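Local coordinates for protein adenosine deaminase (Burkholderia ambifaria, PDB 4GXW) that binds a zinc ion in a TIM-barrel fold and probably deaminates adenine or a related purine, as do other adenosine deaminase family amidohydrolases, at residues V168-V171 with D172-A176. Numbering follows the deposited sequence.
Sequences VAIV and DWMKA
Trp-173 folds its indole back along the helix over the preceding turn, where Ala-169 meets one ring face. Ala-169 O lies 3.2 Å above the indole plane, displaced from the ring centre. Ala-169 CB sits over a face, 4.4 Å from Trp-173 CH2. Trp-173 CG stands anti to its own carbonyl carbon (chi1 -77°), which sends the ring back toward the helix start and lets CE3 of Trp-173 reach 4.2 Å from Ile-170 CG1. Ile-170 and Met-174 extend together from the buried side of the helix, Ile-170 CG2 touching Met-174 SD at 3.8 Å. Backbone bonds tie the two turns: the amides of Asp-172, Trp-173, Met-174 and Lys-175 donate to the carbonyls of Val-168, Ala-169, Ile-170 and Val-171, each four residues back. The bond from Trp-173 N to Ala-169 O, for one, measures 2.9 Å.

All this belongs to helix 164-176, the crossover of the beta-alpha-beta unit between parallel strands 151-159 and 184-188 of the TIM barrel. Ile-170 and Met-174 both touch Pro-156 of strand 151-159. Trp-173 stacks on Tyr-130 and packs against helix 119-126, while Val-168 and Val-171 meet helix 200-208.

Charged groups lie on the outer surface. Lys-175 bends at chi3 (-80°), laying its CE 3.9 Å from Val-171 CG1. The same chain brings Lys-175 NZ to a long salt bridge, 3.7 Å from Asp-172 OD1. The other carboxylate oxygen, Asp-172 OD2, lies near Val-168 CG1, a loose contact between side chains one turn apart.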
loop_
_atom_site.group_PDB
_atom_site.type_symbol
_atom_site.label_atom_id
_atom_site.label_comp_id
_atom_site.label_asym_id
_atom_site.label_seq_id
_atom_site.Cartn_x
_atom_site.Cartn_y
_atom_site.Cartn_z
ATOM N N VAL A 168 14.533 -13.120 -9.948
ATOM C CA VAL A 168 15.070 -14.352 -9.382
ATOM C C VAL A 168 16.141 -14.036 -8.334
ATOM O O VAL A 168 16.190 -14.673 -7.276
ATOM C CB VAL A 168 15.610 -15.293 -10.485
ATOM C CG1 VAL A 168 16.335 -16.502 -9.880
ATOM C CG2 VAL A 168 14.468 -15.750 -11.383
ATOM N N ALA A 169 16.976 -13.033 -8.613
ATOM C CA ALA A 169 18.022 -12.632 -7.671
ATOM C C ALA A 169 17.446 -12.237 -6.306
ATOM O O ALA A 169 18.034 -12.531 -5.262
ATOM C CB ALA A 169 18.884 -11.502 -8.258
ATOM N N ILE A 170 16.285 -11.586 -6.303
ATOM C CA ILE A 170 15.643 -11.203 -5.046
ATOM C C ILE A 170 15.290 -12.413 -4.192
ATOM O O ILE A 170 15.553 -12.432 -2.978
ATOM C CB ILE A 170 14.362 -10.391 -5.300
ATOM C CG1 ILE A 170 14.721 -9.032 -5.897
ATOM C CG2 ILE A 170 13.538 -10.234 -4.021
ATOM C CD1 ILE A 170 13.520 -8.248 -6.356
ATOM N N VAL A 171 14.702 -13.428 -4.820
ATOM C CA VAL A 171 14.334 -14.625 -4.084
ATOM C C VAL A 171 15.586 -15.323 -3.545
ATOM O O VAL A 171 15.591 -15.801 -2.408
ATOM C CB VAL A 171 13.449 -15.583 -4.911
ATOM C CG1 VAL A 171 13.031 -16.770 -4.067
ATOM C CG2 VAL A 171 12.209 -14.850 -5.418
ATOM N N ASP A 172 16.651 -15.352 -4.352
ATOM C CA ASP A 172 17.943 -15.886 -3.901
ATOM C C ASP A 172 18.428 -15.141 -2.647
ATOM O O ASP A 172 18.844 -15.751 -1.659
ATOM C CB ASP A 172 19.006 -15.786 -5.012
ATOM C CG ASP A 172 18.759 -16.741 -6.174
ATOM O OD1 ASP A 172 18.051 -17.755 -5.993
ATOM O OD2 ASP A 172 19.303 -16.484 -7.271
ATOM N N TRP A 173 18.376 -13.814 -2.692
ATOM C CA TRP A 173 18.769 -13.008 -1.537
ATOM C C TRP A 173 17.933 -13.335 -0.308
ATOM O O TRP A 173 18.464 -13.452 0.797
ATOM C CB TRP A 173 18.646 -11.517 -1.856
ATOM C CG TRP A 173 19.755 -10.979 -2.696
ATOM C CD1 TRP A 173 21.069 -11.354 -2.661
ATOM C CD2 TRP A 173 19.652 -9.956 -3.693
ATOM N NE1 TRP A 173 21.787 -10.624 -3.579
ATOM C CE2 TRP A 173 20.937 -9.766 -4.229
ATOM C CE3 TRP A 173 18.597 -9.181 -4.178
ATOM C CZ2 TRP A 173 21.195 -8.831 -5.234
ATOM C CZ3 TRP A 173 18.857 -8.254 -5.173
ATOM C CH2 TRP A 173 20.140 -8.096 -5.697
ATOM N N MET A 174 16.626 -13.469 -0.505
ATOM C CA MET A 174 15.708 -13.740 0.601
ATOM C C MET A 174 15.999 -15.084 1.256
ATOM O O MET A 174 16.008 -15.189 2.481
ATOM C CB MET A 174 14.252 -13.675 0.134
ATOM C CG MET A 174 13.798 -12.257 -0.227
ATOM S SD MET A 174 12.221 -12.217 -1.086
ATOM C CE MET A 174 11.110 -12.854 0.174
ATOM N N LYS A 175 16.250 -16.101 0.433
ATOM C CA LYS A 175 16.593 -17.429 0.935
ATOM C C LYS A 175 17.880 -17.439 1.758
ATOM O O LYS A 175 18.011 -18.223 2.703
ATOM C CB LYS A 175 16.725 -18.419 -0.228
ATOM C CG LYS A 175 15.390 -18.842 -0.813
ATOM C CD LYS A 175 15.546 -19.882 -1.923
ATOM C CE LYS A 175 15.940 -19.238 -3.244
ATOM N NZ LYS A 175 15.757 -20.172 -4.408
ATOM N N ALA A 176 18.825 -16.574 1.389
ATOM C CA ALA A 176 20.126 -16.495 2.046
ATOM C C ALA A 176 20.079 -15.654 3.318
ATOM O O ALA A 176 21.049 -15.617 4.083
ATOM C CB ALA A 176 21.166 -15.926 1.072
#